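Local coordinates for protein probable glutathione S-transferase 5 (Caenorhabditis elegans, PDB 1ZL9) that conjugates reduced glutathione to a wide range of hydrophobic electrophiles and may help detoxify reactive oxygen species produced during bacterial infection, at residues Y4-F9 with P54-D59; E16-I21 with H67-F72; A48-L53 with K62-H67; S147-G152 with A186-A191. All blocks are in the same frame, centred on the assembly; numbering follows the deposited sequence.

Contact 1: residues Y4-F9 with P54-D59; sequences YKLTYF and PFLEVD. With GSH (glutathione), chain C.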
# COMPACT_ATOMS: atom_id res chain seq x y z
N TYR A 4 -19.31 5.43 12.81
CA TYR A 4 -18.09 4.67 12.54
C TYR A 4 -17.97 3.45 13.41
O TYR A 4 -18.18 3.53 14.62
CB TYR A 4 -16.86 5.53 12.82
CG TYR A 4 -16.68 6.69 11.90
CD1 TYR A 4 -16.27 6.50 10.58
CD2 TYR A 4 -16.91 8.01 12.36
CE1 TYR A 4 -16.02 7.60 9.77
CE2 TYR A 4 -16.72 9.08 11.53
CZ TYR A 4 -16.31 8.88 10.26
OH TYR A 4 -16.11 9.93 9.45
N LYS A 5 -17.63 2.32 12.78
CA LYS A 5 -17.43 1.04 13.48
C LYS A 5 -16.20 0.34 12.92
O LYS A 5 -16.11 0.09 11.74
CB LYS A 5 -18.66 0.13 13.34
CG LYS A 5 -18.52 -1.20 14.11
CD LYS A 5 -19.80 -2.04 13.92
CE LYS A 5 -19.73 -3.35 14.63
NZ LYS A 5 -21.03 -4.19 14.43
N LEU A 6 -15.22 0.07 13.78
CA LEU A 6 -13.99 -0.52 13.33
C LEU A 6 -13.99 -1.96 13.81
O LEU A 6 -14.16 -2.22 14.99
CB LEU A 6 -12.77 0.20 13.93
CG LEU A 6 -11.40 -0.37 13.54
CD1 LEU A 6 -11.05 -0.03 12.05
CD2 LEU A 6 -10.28 0.17 14.42
N THR A 7 -13.80 -2.90 12.92
CA THR A 7 -13.75 -4.31 13.30
C THR A 7 -12.34 -4.82 13.10
O THR A 7 -11.79 -4.75 12.00
CB THR A 7 -14.69 -5.07 12.45
OG1 THR A 7 -16.00 -4.61 12.73
CG2 THR A 7 -14.64 -6.49 12.79
N TYR A 8 -11.74 -5.25 14.21
CA TYR A 8 -10.42 -5.85 14.16
C TYR A 8 -10.31 -6.85 15.32
O TYR A 8 -11.25 -6.99 16.05
CB TYR A 8 -9.33 -4.75 14.21
CG TYR A 8 -7.92 -5.21 13.96
CD1 TYR A 8 -7.56 -5.80 12.79
CD2 TYR A 8 -6.90 -5.11 14.97
CE1 TYR A 8 -6.26 -6.23 12.56
CE2 TYR A 8 -5.63 -5.56 14.75
CZ TYR A 8 -5.30 -6.11 13.55
OH TYR A 8 -3.99 -6.55 13.33
N PHE A 9 -9.21 -7.58 15.39
CA PHE A 9 -8.90 -8.44 16.54
C PHE A 9 -8.62 -7.64 17.83
O PHE A 9 -8.48 -6.40 17.81
CB PHE A 9 -7.75 -9.36 16.18
CG PHE A 9 -8.07 -10.25 15.04
CD1 PHE A 9 -9.05 -11.23 15.18
CD2 PHE A 9 -7.49 -10.05 13.79
CE1 PHE A 9 -9.42 -12.05 14.08
CE2 PHE A 9 -7.85 -10.84 12.71
CZ PHE A 9 -8.79 -11.83 12.84
N PRO A 54 -8.21 -5.48 9.36
CA PRO A 54 -9.42 -4.72 9.72
C PRO A 54 -10.35 -4.34 8.58
O PRO A 54 -9.99 -4.40 7.40
CB PRO A 54 -8.82 -3.42 10.30
CG PRO A 54 -7.56 -3.23 9.48
CD PRO A 54 -7.03 -4.59 9.28
N PHE A 55 -11.59 -4.00 8.94
CA PHE A 55 -12.44 -3.24 8.05
C PHE A 55 -13.23 -2.25 8.86
O PHE A 55 -13.42 -2.42 10.06
CB PHE A 55 -13.32 -4.13 7.13
CG PHE A 55 -14.40 -4.88 7.84
CD1 PHE A 55 -15.63 -4.29 8.08
CD2 PHE A 55 -14.18 -6.16 8.27
CE1 PHE A 55 -16.66 -5.03 8.75
CE2 PHE A 55 -15.17 -6.90 8.88
CZ PHE A 55 -16.42 -6.35 9.11
N LEU A 56 -13.59 -1.16 8.20
CA LEU A 56 -14.27 -0.06 8.83
C LEU A 56 -15.65 0.02 8.19
O LEU A 56 -15.78 -0.13 6.98
CB LEU A 56 -13.55 1.25 8.56
CG LEU A 56 -14.24 2.53 8.98
CD1 LEU A 56 -14.08 2.66 10.49
CD2 LEU A 56 -13.70 3.77 8.28
N GLU A 57 -16.66 0.22 9.00
CA GLU A 57 -18.00 0.55 8.49
C GLU A 57 -18.35 2.02 8.70
O GLU A 57 -18.18 2.56 9.81
CB GLU A 57 -19.01 -0.35 9.17
CG GLU A 57 -19.06 -1.74 8.63
CD GLU A 57 -19.86 -2.67 9.58
OE1 GLU A 57 -19.33 -3.19 10.60
OE2 GLU A 57 -21.04 -2.85 9.33
N VAL A 58 -18.84 2.68 7.65
CA VAL A 58 -19.14 4.11 7.68
C VAL A 58 -20.62 4.15 7.26
O VAL A 58 -20.95 3.79 6.12
CB VAL A 58 -18.22 4.90 6.74
CG1 VAL A 58 -18.55 6.41 6.77
CG2 VAL A 58 -16.73 4.69 7.16
N ASP A 59 -21.49 4.44 8.23
CA ASP A 59 -22.92 4.26 8.05
C ASP A 59 -23.24 2.94 7.38
O ASP A 59 -23.98 2.89 6.41
CB ASP A 59 -23.50 5.41 7.23
CG ASP A 59 -23.62 6.70 8.06
OD1 ASP A 59 -23.69 6.61 9.33
OD2 ASP A 59 -23.59 7.83 7.54
N1 GSH C . -3.13 -5.89 3.49
CA1 GSH C . -3.78 -6.15 4.72
C1 GSH C . -4.12 -4.92 5.47
O11 GSH C . -5.30 -4.73 6.07
O12 GSH C . -3.17 -4.06 5.63
CB1 GSH C . -3.71 -7.47 5.42
CG1 GSH C . -4.93 -7.85 6.28
CD1 GSH C . -4.61 -9.09 7.09
OE1 GSH C . -3.50 -9.79 6.74
N2 GSH C . -5.43 -9.51 8.06
CA2 GSH C . -5.08 -10.58 8.94
C2 GSH C . -6.27 -11.49 9.02
O2 GSH C . -7.48 -10.86 9.04
CB2 GSH C . -4.77 -9.87 10.26
SG2 GSH C . -4.39 -11.10 11.52
N3 GSH C . -6.16 -12.79 9.12
CA3 GSH C . -7.26 -13.71 9.39
C3 GSH C . -7.69 -14.42 8.13
O31 GSH C . -7.02 -14.13 6.93
O32 GSH C . -8.69 -15.28 8.09
O HOH W 1 -16.82 -2.70 11.16
O HOH W 2 -20.74 -5.44 11.58
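K5 O takes two donors: E57 N, 2.8 Å away in an almost straight bond, and a water whose oxygen is 2.9 Å from K5 O. This water also donates to E57 OE1 and accepts from T7 OG1, a hydroxyl that has N32 as a further partner. K5 runs fully extended beside E57, yet NZ stops 4.3 Å from OE1, short of a salt bridge, and a second water spans them. Farther along, T7 N donates to F55 O over 2.9 Å, completing the antiparallel ladder with the return bond and the pair K5 N to E57 O. F55 takes the crowded chi1 of 69°, which brings its ring alongside T7; T7 CB sits over one face, 4.1 Å from the F55 ring centroid, a CH-pi contact. On the opposite sheet face Y4 CD1 meets V58 CG2 at 3.9 Å. The Y8 ring turns its edge to P54 N, 3.5 Å from CD1; P54 follows a cis peptide bond, the cis-proline of the thioredoxin-like fold, beside bound glutathione. Strand 4-9 lies between strands 30-34 and 55-58, with L56 packing on helices 16-25 and 66-76 and V58 on W85 of the second subunit.

Contact 2: residues E16-I21 with H67-F72; sequences EVSRQI and HAIARF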
# COMPACT_ATOMS: atom_id res chain seq x y z
N GLU A 16 -4.72 -0.41 15.04
CA GLU A 16 -4.40 0.53 16.06
C GLU A 16 -4.28 1.93 15.53
O GLU A 16 -4.73 2.90 16.16
CB GLU A 16 -3.13 0.12 16.81
CG GLU A 16 -2.75 1.07 17.94
CD GLU A 16 -3.74 1.04 19.10
OE1 GLU A 16 -4.69 0.23 19.07
OE2 GLU A 16 -3.51 1.78 20.09
N VAL A 17 -3.70 2.11 14.36
CA VAL A 17 -3.53 3.48 13.87
C VAL A 17 -4.86 4.23 13.66
O VAL A 17 -4.97 5.45 13.96
CB VAL A 17 -2.60 3.56 12.66
CG1 VAL A 17 -3.18 2.94 11.43
CG2 VAL A 17 -2.23 5.03 12.36
N SER A 18 -5.86 3.50 13.17
CA SER A 18 -7.20 4.04 12.99
C SER A 18 -7.79 4.41 14.33
O SER A 18 -8.41 5.44 14.48
CB SER A 18 -8.04 3.04 12.19
OG SER A 18 -7.55 3.01 10.87
N ARG A 19 -7.60 3.57 15.34
CA ARG A 19 -8.09 3.89 16.67
C ARG A 19 -7.44 5.19 17.18
O ARG A 19 -8.08 6.00 17.84
CB ARG A 19 -7.77 2.77 17.65
CG ARG A 19 -8.30 1.39 17.28
CD ARG A 19 -8.28 0.48 18.49
NE ARG A 19 -8.72 -0.87 18.21
CZ ARG A 19 -7.94 -1.89 17.96
NH1 ARG A 19 -6.63 -1.77 18.00
NH2 ARG A 19 -8.47 -3.08 17.74
N GLN A 20 -6.18 5.38 16.86
CA GLN A 20 -5.44 6.56 17.33
C GLN A 20 -5.83 7.82 16.57
O GLN A 20 -5.86 8.90 17.12
CB GLN A 20 -3.94 6.32 17.29
CG GLN A 20 -3.51 5.29 18.38
CD GLN A 20 -2.02 5.19 18.61
OE1 GLN A 20 -1.28 6.08 18.23
NE2 GLN A 20 -1.59 4.14 19.31
N ILE A 21 -6.16 7.67 15.29
CA ILE A 21 -6.71 8.78 14.52
C ILE A 21 -8.02 9.22 15.14
O ILE A 21 -8.25 10.41 15.38
CB ILE A 21 -6.92 8.38 13.04
CG1 ILE A 21 -5.58 8.22 12.35
CG2 ILE A 21 -7.86 9.31 12.33
CD1 ILE A 21 -5.63 7.52 10.96
N HIS A 67 -4.21 0.45 5.50
CA HIS A 67 -3.71 1.72 5.02
C HIS A 67 -4.84 2.52 4.35
O HIS A 67 -4.86 3.74 4.49
CB HIS A 67 -2.52 1.61 4.05
CG HIS A 67 -1.21 1.25 4.68
ND1 HIS A 67 -0.36 2.16 5.22
CD2 HIS A 67 -0.50 0.10 4.66
CE1 HIS A 67 0.71 1.56 5.72
NE2 HIS A 67 0.64 0.31 5.40
N ALA A 68 -5.75 1.82 3.64
CA ALA A 68 -6.85 2.55 3.00
C ALA A 68 -7.76 3.17 4.03
O ALA A 68 -8.20 4.28 3.86
CB ALA A 68 -7.63 1.68 1.99
N ILE A 69 -8.05 2.45 5.12
CA ILE A 69 -8.78 2.98 6.22
C ILE A 69 -8.09 4.16 6.89
O ILE A 69 -8.71 5.18 7.09
CB ILE A 69 -9.04 1.86 7.22
CG1 ILE A 69 -9.93 0.76 6.58
CG2 ILE A 69 -9.74 2.36 8.45
CD1 ILE A 69 -9.91 -0.56 7.32
N ALA A 70 -6.81 4.02 7.25
CA ALA A 70 -6.09 5.07 7.96
C ALA A 70 -6.06 6.33 7.09
O ALA A 70 -6.26 7.46 7.56
CB ALA A 70 -4.66 4.60 8.25
N ARG A 71 -5.85 6.13 5.79
CA ARG A 71 -5.77 7.27 4.85
C ARG A 71 -7.14 7.97 4.73
O ARG A 71 -7.23 9.20 4.74
CB ARG A 71 -5.23 6.86 3.47
CG ARG A 71 -5.13 8.04 2.46
CD ARG A 71 -4.43 7.75 1.18
NE ARG A 71 -3.03 7.58 1.52
CZ ARG A 71 -2.42 6.43 1.74
NH1 ARG A 71 -2.98 5.23 1.49
NH2 ARG A 71 -1.18 6.47 2.19
N PHE A 72 -8.20 7.19 4.66
CA PHE A 72 -9.53 7.75 4.53
C PHE A 72 -9.85 8.57 5.77
O PHE A 72 -10.25 9.76 5.68
CB PHE A 72 -10.55 6.62 4.39
CG PHE A 72 -11.98 7.09 4.57
CD1 PHE A 72 -12.60 7.79 3.57
CD2 PHE A 72 -12.70 6.80 5.72
CE1 PHE A 72 -13.93 8.22 3.71
CE2 PHE A 72 -13.99 7.29 5.88
CZ PHE A 72 -14.61 7.96 4.88
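S18 and A70 mark where these two helices come nearest, their CA atoms 5.3 Å apart. The segments run almost parallel, at 11°, with 9.1 Å between axes, consistent with the short side chains of S18 and A70. The tight part is here: S18 OG presses on the CG2 methyl of I69 at 3.3 Å, a polar atom against a methyl, and I21 reaches across so that its CD1 lies 3.5 Å from A70 O. With I21 CG1 anti to its carbonyl carbon (chi1 -70°) and the chain extended beyond, that methyl also lies against the flank of A70, CD1 to CB 4.1 Å. The looser flank belongs to V17, which is partly exposed and touches A70 through one branch alone, CG1 to CB at 3.9 Å.

Helix 16-25 carries E16, R19 and Q20 on the far side from A70. There the buried carboxylate of E16 takes R19 NH1 on OE1 at 3.0 Å, a salt bridge, and Q20 NE2 on OE2 at 3.1 Å; W198 and R202 add to OE2, a set of donors that probably favours the ionised form. Both helices pack on the same side of the sheet in the thioredoxin-like N-terminal domain. Helix 157-171 of the C-terminal domain closes over them, its W157 touching I21 and A70, while from helix 66-76 F72 meets W85 of the second subunit edge to face.

Contact 3: residues A48-L53 with K62-H67; sequences APFGQL and KLAQSH. With GSH (glutathione), chain C.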
# COMPACT_ATOMS: atom_id res chain seq x y z
N ALA A 48 -16.19 -9.40 5.71
CA ALA A 48 -15.06 -8.58 5.30
C ALA A 48 -14.91 -8.56 3.77
O ALA A 48 -14.90 -9.62 3.16
CB ALA A 48 -13.80 -9.11 5.98
N PRO A 49 -14.77 -7.39 3.16
CA PRO A 49 -14.59 -7.29 1.71
C PRO A 49 -13.57 -8.25 1.10
O PRO A 49 -13.83 -8.82 0.03
CB PRO A 49 -14.14 -5.83 1.52
CG PRO A 49 -14.89 -5.11 2.60
CD PRO A 49 -14.82 -6.05 3.78
N PHE A 50 -12.44 -8.42 1.76
CA PHE A 50 -11.44 -9.36 1.31
C PHE A 50 -11.20 -10.49 2.27
O PHE A 50 -10.11 -11.09 2.26
CB PHE A 50 -10.13 -8.66 0.99
CG PHE A 50 -10.29 -7.49 0.10
CD1 PHE A 50 -9.79 -6.24 0.48
CD2 PHE A 50 -10.98 -7.60 -1.11
CE1 PHE A 50 -9.91 -5.14 -0.34
CE2 PHE A 50 -11.11 -6.45 -1.98
CZ PHE A 50 -10.61 -5.22 -1.56
N GLY A 51 -12.18 -10.78 3.09
CA GLY A 51 -12.07 -11.92 4.01
C GLY A 51 -11.13 -11.69 5.18
O GLY A 51 -10.73 -12.65 5.86
N GLN A 52 -10.69 -10.45 5.39
CA GLN A 52 -9.67 -10.20 6.41
C GLN A 52 -10.00 -8.93 7.22
O GLN A 52 -10.83 -8.13 6.77
CB GLN A 52 -8.27 -10.04 5.76
CG GLN A 52 -7.80 -11.38 5.14
CD GLN A 52 -6.36 -11.41 4.86
OE1 GLN A 52 -5.61 -12.20 5.47
NE2 GLN A 52 -5.92 -10.54 3.95
N LEU A 53 -9.36 -8.77 8.40
CA LEU A 53 -9.50 -7.57 9.22
C LEU A 53 -8.18 -6.78 9.12
O LEU A 53 -7.13 -7.35 8.84
CB LEU A 53 -9.74 -7.97 10.71
CG LEU A 53 -10.88 -8.95 10.95
CD1 LEU A 53 -11.16 -9.20 12.48
CD2 LEU A 53 -12.12 -8.42 10.20
N LYS A 62 -18.81 -0.79 3.93
CA LYS A 62 -17.56 -1.42 4.36
C LYS A 62 -16.35 -0.87 3.60
O LYS A 62 -16.38 -0.67 2.38
CB LYS A 62 -17.63 -2.95 4.23
CG LYS A 62 -18.53 -3.57 5.34
CD LYS A 62 -18.78 -5.03 5.08
CE LYS A 62 -20.15 -5.49 5.67
NZ LYS A 62 -19.86 -6.34 6.84
N LEU A 63 -15.24 -0.72 4.34
CA LEU A 63 -13.97 -0.35 3.73
C LEU A 63 -12.89 -1.20 4.38
O LEU A 63 -12.68 -1.12 5.57
CB LEU A 63 -13.67 1.12 3.98
CG LEU A 63 -12.28 1.60 3.51
CD1 LEU A 63 -12.16 1.48 2.01
CD2 LEU A 63 -12.04 2.98 4.00
N ALA A 64 -12.19 -1.99 3.58
CA ALA A 64 -11.10 -2.84 4.01
C ALA A 64 -9.75 -2.20 3.73
O ALA A 64 -9.66 -1.19 3.02
CB ALA A 64 -11.19 -4.09 3.21
N GLN A 65 -8.72 -2.89 4.21
CA GLN A 65 -7.29 -2.58 4.04
C GLN A 65 -6.77 -1.48 4.99
O GLN A 65 -7.19 -0.33 4.90
CB GLN A 65 -6.95 -2.27 2.59
CG GLN A 65 -6.92 -3.60 1.74
CD GLN A 65 -5.64 -4.40 1.87
OE1 GLN A 65 -5.55 -5.55 1.35
NE2 GLN A 65 -4.67 -3.85 2.50
N SER A 66 -5.91 -1.88 5.92
CA SER A 66 -5.46 -1.04 7.01
C SER A 66 -5.01 0.35 6.59
O SER A 66 -5.43 1.30 7.26
CB SER A 66 -4.36 -1.74 7.83
OG SER A 66 -3.19 -1.97 7.10
N HIS A 67 -4.21 0.45 5.50
CA HIS A 67 -3.71 1.72 5.02
C HIS A 67 -4.84 2.52 4.35
O HIS A 67 -4.86 3.74 4.49
CB HIS A 67 -2.52 1.61 4.05
CG HIS A 67 -1.21 1.25 4.68
ND1 HIS A 67 -0.36 2.16 5.22
CD2 HIS A 67 -0.50 0.10 4.66
CE1 HIS A 67 0.71 1.56 5.72
NE2 HIS A 67 0.64 0.31 5.40
N1 GSH C . -3.13 -5.89 3.49
CA1 GSH C . -3.78 -6.15 4.72
C1 GSH C . -4.12 -4.92 5.47
O11 GSH C . -5.30 -4.73 6.07
O12 GSH C . -3.17 -4.06 5.63
CB1 GSH C . -3.71 -7.47 5.42
CG1 GSH C . -4.93 -7.85 6.28
CD1 GSH C . -4.61 -9.09 7.09
OE1 GSH C . -3.50 -9.79 6.74
N2 GSH C . -5.43 -9.51 8.06
CA2 GSH C . -5.08 -10.58 8.94
C2 GSH C . -6.27 -11.49 9.02
O2 GSH C . -7.48 -10.86 9.04
CB2 GSH C . -4.77 -9.87 10.26
SG2 GSH C . -4.39 -11.10 11.52
N3 GSH C . -6.16 -12.79 9.12
CA3 GSH C . -7.26 -13.71 9.39
C3 GSH C . -7.69 -14.42 8.13
O31 GSH C . -7.02 -14.13 6.93
O32 GSH C . -8.69 -15.28 8.09
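P49 and A64 bring the two backbones closest, CA to CA 6.1 Å, where a type I turn from A48 to G51 lies against strand 61-64. G51 N closes the turn on A48 O. On the other segment the chain leaves A64 through Q65, whose positive phi (81°) kinks it into the N-cap position of helix 66-76. A64 CB fills the angle between two neighbours, 3.8 Å from P49 CB and 3.7 Å from F50 CD1. The proline ring also lies against the base of K62, CG to CB 3.9 Å, and the F50 ring points its edge at Q65 CG, 4.0 Å from CE1. This apolar patch joins two arms of the glutathione site. S66 N donates to GSH O11 at 2.9 Å and S66 OG to GSH O12 at 2.6 Å, so the glutamyl carboxylate sits at the helix start, whose dipole would be expected to favour its negative charge. On the other arm L53 N gives GSH O2 a 2.9 Å bond, and L53 O accepts from GSH N2, a two-way backbone pairing with the cysteinyl unit, like an antiparallel bridge. Around this, P49 and K62 rest on F55 of strand 55-58, which pairs with strand 61-64 through L56 and L63, while F137 of the second subunit meets the F50 ring and S92 of that subunit bonds A64 O.

Contact 4: residues S147-G152 with A186-A191; sequences SGFLVG and AEKIQA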
# COMPACT_ATOMS: atom_id res chain seq x y z
N SER A 147 11.29 19.18 12.03
CA SER A 147 10.26 19.61 13.01
C SER A 147 10.05 18.64 14.16
O SER A 147 9.39 18.94 15.14
CB SER A 147 8.93 19.74 12.28
OG SER A 147 8.43 18.45 11.82
N GLY A 148 10.60 17.45 14.03
CA GLY A 148 10.31 16.38 14.97
C GLY A 148 9.18 15.43 14.48
O GLY A 148 8.95 14.37 15.09
N PHE A 149 8.51 15.79 13.40
CA PHE A 149 7.51 14.93 12.80
C PHE A 149 8.12 14.39 11.53
O PHE A 149 9.06 14.97 10.95
CB PHE A 149 6.22 15.69 12.46
CG PHE A 149 5.55 16.30 13.65
CD1 PHE A 149 5.77 17.65 13.98
CD2 PHE A 149 4.65 15.57 14.44
CE1 PHE A 149 5.13 18.23 15.07
CE2 PHE A 149 3.99 16.18 15.59
CZ PHE A 149 4.26 17.49 15.90
N LEU A 150 7.55 13.32 11.03
CA LEU A 150 8.14 12.61 9.88
C LEU A 150 7.91 13.33 8.57
O LEU A 150 8.81 13.40 7.76
CB LEU A 150 7.58 11.23 9.78
CG LEU A 150 8.15 10.26 10.80
CD1 LEU A 150 7.26 9.03 10.84
CD2 LEU A 150 9.56 9.79 10.43
N VAL A 151 6.71 13.91 8.39
CA VAL A 151 6.38 14.71 7.23
C VAL A 151 5.85 16.08 7.61
O VAL A 151 4.78 16.24 8.24
CB VAL A 151 5.35 14.01 6.35
CG1 VAL A 151 4.98 14.88 5.18
CG2 VAL A 151 5.94 12.72 5.88
N GLY A 152 6.57 17.09 7.16
CA GLY A 152 6.23 18.49 7.41
C GLY A 152 6.33 18.94 8.86
O GLY A 152 7.14 18.43 9.65
N ALA A 186 9.09 8.69 19.14
CA ALA A 186 8.06 7.90 19.82
C ALA A 186 7.59 8.59 21.10
O ALA A 186 6.41 8.66 21.37
CB ALA A 186 8.55 6.52 20.16
N GLU A 187 8.54 9.06 21.88
CA GLU A 187 8.22 9.77 23.12
C GLU A 187 7.41 11.01 22.86
O GLU A 187 6.46 11.29 23.63
CB GLU A 187 9.49 10.11 23.92
CG GLU A 187 10.15 8.81 24.36
CD GLU A 187 11.61 9.00 24.86
OE1 GLU A 187 12.13 8.07 25.51
OE2 GLU A 187 12.22 10.06 24.58
N LYS A 188 7.78 11.81 21.84
CA LYS A 188 7.04 13.02 21.48
C LYS A 188 5.55 12.72 21.04
O LYS A 188 4.58 13.38 21.46
CB LYS A 188 7.76 13.72 20.30
CG LYS A 188 7.06 14.95 19.69
CD LYS A 188 7.82 15.48 18.45
CE LYS A 188 7.16 16.66 17.83
NZ LYS A 188 6.83 17.74 18.82
N ILE A 189 5.38 11.76 20.13
CA ILE A 189 4.06 11.51 19.57
C ILE A 189 3.17 10.87 20.67
O ILE A 189 2.00 11.20 20.83
CB ILE A 189 4.18 10.56 18.35
CG1 ILE A 189 4.99 11.17 17.22
CG2 ILE A 189 2.77 10.18 17.85
CD1 ILE A 189 4.55 12.52 16.73
N GLN A 190 3.75 9.97 21.46
CA GLN A 190 3.01 9.27 22.53
C GLN A 190 2.65 10.11 23.78
O GLN A 190 1.78 9.71 24.57
CB GLN A 190 3.67 7.95 22.87
CG GLN A 190 3.79 7.02 21.62
CD GLN A 190 3.15 5.66 21.73
OE1 GLN A 190 2.45 5.20 20.79
NE2 GLN A 190 3.44 4.97 22.80
N ALA A 191 3.31 11.26 23.91
CA ALA A 191 2.96 12.29 24.89
C ALA A 191 1.83 13.24 24.43
O ALA A 191 1.28 13.94 25.24
CB ALA A 191 4.23 13.15 25.29
O HOH W 3 9.99 18.47 17.90
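F149 offers one face of its ring to K188, whose CE stands 3.8 Å from the ring centroid and 20° off the normal, displaced toward the rim: a CH-pi contact. S147 OG lies in the ring plane at the edge, and I189 approaches obliquely, its CD1 3.8 Å from F149 CD2. The lysine chain is anti from CA out to CE and crosses the ring at about a right angle; the bend comes at its last torsion (chi4 50°), which swings NZ round so that it too stays near the rim, 3.9 Å from F149 CZ. On the way K188 passes G148 closely, with CD 3.7 Å from G148 O. Glycine suits this site: with a phi of 96°, a CB on G148 would point at the lysine and come tight against K188 CE, and it would also jam against S147 O. A water bridges S147 and K188, donating to S147 O at 2.9 Å and accepting only weakly from K188 NZ.

The loop 147-152 is held in shape by an ST turn: F149 N donates to S147 OG over 3.1 Å, and the same hydroxyl donates to G152 O, 2.5 Å from OG. In the all-helical C-terminal domain of glutathione transferases this loop joins helix 119-145 to helix 157-171, and here it rests on helix 180-191, where I189 is the buried partner and K188 the exposed one. D159 of helix 157-171 accepts from L150 N, and L155 touches both F149 and I189.

Contacts 1, 2 and 3 belong to the thioredoxin-like N-terminal domain and touch one another; all three are buried. Contact 4 is a surface contact in the helical C-terminal domain, its centre 27 Å from that of contact 1. Contacts 1 and 3 share one sheet, strands 55-58 and 61-64 being neighbours, and both reach glutathione; contacts 2 and 3 both use helix 66-76 and share H67. The chemistry differs accordingly: backbone hydrogen bonds and bridging water hold contact 1, contact 2 sets polar atoms against methyls without a bond between its segments, and contact 3 is apolar there, placing its polar groups on the ligand instead. Contact 4 relies on an aromatic face against a lysine chain.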